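Local coordinates for protein N-acetylneuraminate lyase (Peptoclostridium difficile, PDB 4WOZ) that belongs to the dihydrodipicolinate synthetase family of TIM-barrel enzymes and assembles from four chains, at residues G17-L22 / E84-A89; F105-G110 / N138-R143. All coordinates share one frame; numbering follows the deposited sequence.

Contact 1: G17-L22 / E84-A89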
# COMPACT_ATOMS: atom_id res chain seq x y z
N GLY A 17 -25.71 -20.92 -4.27
CA GLY A 17 -26.75 -19.95 -4.57
C GLY A 17 -26.39 -18.49 -4.39
O GLY A 17 -25.25 -18.15 -4.07
N ILE A 18 -27.39 -17.63 -4.59
CA ILE A 18 -27.24 -16.19 -4.46
C ILE A 18 -27.72 -15.74 -3.09
O ILE A 18 -28.88 -15.97 -2.74
CB ILE A 18 -28.07 -15.45 -5.53
CG1 ILE A 18 -27.71 -15.97 -6.92
CG2 ILE A 18 -27.84 -13.95 -5.43
CD1 ILE A 18 -26.25 -15.78 -7.29
N TYR A 19 -26.84 -15.11 -2.32
CA TYR A 19 -27.21 -14.64 -0.99
C TYR A 19 -27.10 -13.13 -0.86
O TYR A 19 -26.12 -12.54 -1.31
CB TYR A 19 -26.29 -15.24 0.08
CG TYR A 19 -26.39 -16.73 0.26
CD1 TYR A 19 -25.82 -17.61 -0.66
CD2 TYR A 19 -27.02 -17.27 1.39
CE1 TYR A 19 -25.87 -18.98 -0.47
CE2 TYR A 19 -27.07 -18.65 1.59
CZ TYR A 19 -26.50 -19.49 0.66
OH TYR A 19 -26.55 -20.85 0.86
N SER A 20 -28.09 -12.51 -0.23
CA SER A 20 -28.05 -11.07 -0.01
C SER A 20 -27.40 -10.84 1.35
O SER A 20 -27.77 -11.49 2.34
CB SER A 20 -29.46 -10.46 0.02
OG SER A 20 -29.97 -10.23 -1.27
N ALA A 21 -26.41 -9.95 1.40
CA ALA A 21 -25.79 -9.62 2.68
C ALA A 21 -26.84 -8.69 3.29
O ALA A 21 -26.95 -7.53 2.92
CB ALA A 21 -24.46 -8.88 2.46
N LEU A 22 -27.63 -9.23 4.21
CA LEU A 22 -28.71 -8.49 4.84
C LEU A 22 -28.37 -7.17 5.52
O LEU A 22 -27.47 -7.10 6.36
CB LEU A 22 -29.42 -9.40 5.85
CG LEU A 22 -30.72 -8.86 6.46
CD1 LEU A 22 -31.79 -8.75 5.39
CD2 LEU A 22 -31.19 -9.80 7.57
N GLU A 84 -38.12 -20.90 4.64
CA GLU A 84 -38.33 -20.52 3.25
C GLU A 84 -37.03 -20.49 2.44
O GLU A 84 -36.97 -21.03 1.33
CB GLU A 84 -39.05 -19.18 3.18
CG GLU A 84 -39.46 -18.75 1.78
CD GLU A 84 -40.65 -17.81 1.78
OE1 GLU A 84 -40.89 -17.17 2.83
OE2 GLU A 84 -41.33 -17.71 0.74
N ILE A 85 -35.99 -19.85 2.98
CA ILE A 85 -34.70 -19.80 2.28
C ILE A 85 -33.57 -20.16 3.24
O ILE A 85 -33.79 -20.30 4.44
CB ILE A 85 -34.42 -18.41 1.68
CG1 ILE A 85 -34.28 -17.37 2.79
CG2 ILE A 85 -35.51 -18.03 0.69
CD1 ILE A 85 -33.86 -16.01 2.29
N LYS A 86 -32.37 -20.30 2.69
CA LYS A 86 -31.18 -20.65 3.47
C LYS A 86 -30.64 -19.48 4.28
O LYS A 86 -30.83 -18.31 3.92
CB LYS A 86 -30.09 -21.17 2.53
CG LYS A 86 -30.51 -22.37 1.71
CD LYS A 86 -29.52 -22.65 0.60
CE LYS A 86 -30.13 -23.56 -0.45
NZ LYS A 86 -29.22 -23.73 -1.61
N LEU A 87 -29.95 -19.80 5.36
CA LEU A 87 -29.39 -18.79 6.24
C LEU A 87 -27.95 -19.07 6.63
O LEU A 87 -27.60 -20.18 7.06
CB LEU A 87 -30.22 -18.68 7.52
CG LEU A 87 -31.63 -18.12 7.42
CD1 LEU A 87 -32.31 -18.22 8.78
CD2 LEU A 87 -31.57 -16.67 6.95
N ILE A 88 -27.11 -18.06 6.46
CA ILE A 88 -25.70 -18.14 6.83
C ILE A 88 -25.49 -17.04 7.86
O ILE A 88 -25.90 -15.90 7.65
CB ILE A 88 -24.77 -17.89 5.63
CG1 ILE A 88 -24.93 -19.00 4.59
CG2 ILE A 88 -23.32 -17.82 6.12
CD1 ILE A 88 -24.05 -18.81 3.37
N ALA A 89 -24.86 -17.39 8.97
CA ALA A 89 -24.62 -16.40 10.01
C ALA A 89 -23.15 -16.01 10.12
O ALA A 89 -22.29 -16.87 10.34
CB ALA A 89 -25.12 -16.94 11.35
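Y19 holds this contact together, its ring reaching inside the barrel, over strand 52-55, to I88 and its hydroxyl end running on to K86. I88 presents its terminal methyl to one face of the ring: CD1 lies 3.8 Å from the ring centroid of Y19, 24° off the normal, which makes a CH-pi contact over the face. The methyl is displaced toward the rim, so the shortest approach is from I88 CD1 to Y19 CE2, at 3.5 Å. Behind it, I88 CG1 comes within 3.7 Å of the same Y19 CE2, and the two side chains cross at about a right angle. With CG1 anti to its own carbonyl carbon (chi1 -66°), I88 sends the longer branch to the tyrosine and leaves CG2 off the ring.

K86 also crosses Y19 at roughly a right angle. Its CD methylene lies 3.5 Å from Y19 OH, while K86 CB approaches the ring obliquely, 4.0 Å from Y19 CE2. The chain is extended beyond CG, which carries the ammonium past the phenol, where NZ is gripped by the backbone carbonyls of D14 and K16. Y19 OH in turn donates to the carbonyl of M15. The segment leading into strand 17-21 thus satisfies both polar ends, and what joins Y19 to K86 directly is methylene packing.

No hydrogen bond links the two segments, and the CA atoms of Y19 and K86 are 8.5 Å apart, because strand 52-55 runs between them in the sheet; I88 touches Y54 of that strand. Inward-pointing side chains of the first and third strands meeting over the second are the stuff of a TIM-barrel core, packed here toward the N-terminal ends of the strands.

Contact 2: F105-G110 / N138-R143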
# COMPACT_ATOMS: atom_id res chain seq x y z
N PHE A 105 -25.28 -19.59 19.51
CA PHE A 105 -26.59 -18.98 19.41
C PHE A 105 -27.24 -19.27 18.06
O PHE A 105 -28.35 -19.79 18.00
CB PHE A 105 -26.48 -17.46 19.62
CG PHE A 105 -27.80 -16.76 19.69
CD1 PHE A 105 -28.64 -16.94 20.78
CD2 PHE A 105 -28.20 -15.90 18.67
CE1 PHE A 105 -29.86 -16.28 20.86
CE2 PHE A 105 -29.42 -15.24 18.74
CZ PHE A 105 -30.26 -15.43 19.84
N THR A 106 -26.55 -18.94 16.97
CA THR A 106 -27.10 -19.16 15.64
C THR A 106 -27.29 -20.63 15.29
O THR A 106 -28.28 -20.99 14.66
CB THR A 106 -26.23 -18.48 14.54
OG1 THR A 106 -24.89 -19.00 14.60
CG2 THR A 106 -26.19 -16.97 14.75
N THR A 107 -26.36 -21.48 15.69
CA THR A 107 -26.50 -22.90 15.40
C THR A 107 -27.76 -23.44 16.07
O THR A 107 -28.50 -24.25 15.49
CB THR A 107 -25.28 -23.71 15.90
OG1 THR A 107 -24.12 -23.34 15.13
CG2 THR A 107 -25.53 -25.20 15.74
N ASP A 108 -28.02 -22.99 17.30
CA ASP A 108 -29.20 -23.44 18.02
C ASP A 108 -30.47 -22.90 17.36
O ASP A 108 -31.52 -23.53 17.43
CB ASP A 108 -29.13 -23.00 19.49
CG ASP A 108 -28.06 -23.74 20.27
OD1 ASP A 108 -27.63 -24.82 19.81
OD2 ASP A 108 -27.65 -23.25 21.34
N LEU A 109 -30.36 -21.73 16.73
CA LEU A 109 -31.50 -21.13 16.03
C LEU A 109 -31.77 -21.87 14.73
O LEU A 109 -32.79 -21.66 14.07
CB LEU A 109 -31.23 -19.66 15.73
CG LEU A 109 -31.44 -18.66 16.87
CD1 LEU A 109 -31.07 -17.26 16.40
CD2 LEU A 109 -32.90 -18.70 17.32
N GLY A 110 -30.84 -22.74 14.35
CA GLY A 110 -31.00 -23.50 13.13
C GLY A 110 -30.42 -22.90 11.86
O GLY A 110 -30.89 -23.21 10.77
N ASN A 138 -15.21 -25.75 15.76
CA ASN A 138 -15.14 -26.96 16.57
C ASN A 138 -16.06 -26.84 17.79
O ASN A 138 -16.40 -27.85 18.42
CB ASN A 138 -13.71 -27.24 17.03
CG ASN A 138 -12.76 -27.47 15.87
OD1 ASN A 138 -13.14 -28.07 14.86
ND2 ASN A 138 -11.52 -27.03 16.03
N SER A 139 -16.46 -25.61 18.10
CA SER A 139 -17.34 -25.35 19.24
C SER A 139 -18.80 -25.72 18.96
O SER A 139 -19.59 -25.82 19.89
CB SER A 139 -17.29 -23.87 19.63
OG SER A 139 -16.03 -23.53 20.19
N VAL A 140 -19.15 -25.91 17.69
CA VAL A 140 -20.53 -26.24 17.36
C VAL A 140 -20.70 -27.32 16.30
O VAL A 140 -19.75 -27.73 15.63
CB VAL A 140 -21.30 -24.99 16.88
CG1 VAL A 140 -21.27 -23.92 17.95
CG2 VAL A 140 -20.68 -24.46 15.59
N ASP A 141 -21.93 -27.78 16.15
CA ASP A 141 -22.26 -28.80 15.17
C ASP A 141 -22.84 -28.09 13.95
O ASP A 141 -24.04 -28.11 13.72
CB ASP A 141 -23.28 -29.78 15.76
CG ASP A 141 -23.59 -30.93 14.84
OD1 ASP A 141 -22.63 -31.52 14.29
OD2 ASP A 141 -24.78 -31.26 14.66
N ASN A 142 -21.96 -27.46 13.18
CA ASN A 142 -22.36 -26.72 12.00
C ASN A 142 -21.24 -26.78 10.96
O ASN A 142 -20.30 -27.57 11.08
CB ASN A 142 -22.64 -25.26 12.39
CG ASN A 142 -23.76 -24.64 11.57
OD1 ASN A 142 -23.82 -24.80 10.35
ND2 ASN A 142 -24.65 -23.91 12.24
N ARG A 143 -21.34 -25.94 9.93
CA ARG A 143 -20.34 -25.87 8.87
C ARG A 143 -19.92 -24.41 8.72
O ARG A 143 -20.75 -23.51 8.85
CB ARG A 143 -20.93 -26.39 7.55
CG ARG A 143 -21.41 -27.83 7.63
CD ARG A 143 -22.30 -28.19 6.45
NE ARG A 143 -23.55 -27.44 6.44
CZ ARG A 143 -24.46 -27.51 5.47
NH1 ARG A 143 -24.26 -28.30 4.42
NH2 ARG A 143 -25.57 -26.79 5.55
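With chi1 at -67°, T107 sets OG1 beside its backbone N and turned to the 138-143 loop, where N142, at an intermediate chi1 of -146°, brings its amide up to meet it. N142 ND2 donates to T107 OG1 over 3.0 Å in a nearly straight bond (169°), and the hydroxyl oxygen sits close to the plane of the amide. Both groups have further partners. T107 OG1 is bonded to the carbonyl of A103 one turn back in its own helix, and N142 ND2 also donates to the carbonyl of Y111. The other end of the amide is held too: R143 N donates to N142 OD1 at 2.8 Å, in the carbonyl plane. Bonds at both ends fix which way round this buried amide lies.

V140 CG2 is the apolar neighbour of the hydroxyl, 3.6 Å from T107 OG1, and the same valine rests on A103 and K104 of helix 96-109. The threonine methyl rests against the loop backbone, T107 CG2 lying 3.8 Å from D141 O.

Just past T107 the helix stops in a Schellman motif, G110 taking positive phi and its N bonding back to T107 O. Here the C-terminal turn of one barrel helix packs on the helix-to-strand loop of the next beta/alpha unit, at the N-terminal end of the TIM-barrel strands.

From the N terminus, strand 17-21 comes first; helix 34-48, strand 52-55 and helix 67-81 follow before the chain returns in strand 86-90, where contact 1 closes a loop of 61 residues. Only then does contact 2 open, on helix 96-109, and it closes after strand 113-117 and helix 126-138, a 27-residue loop. The two are in series, neither enclosing nor crossing the other. Contact 1 works inside the barrel, contact 2 in the outer layer, with their centres about 16 Å apart. They meet directly where A89 CB packs 3.6 Å from T106 CG2, joining strand 86-90 to the helix that follows it.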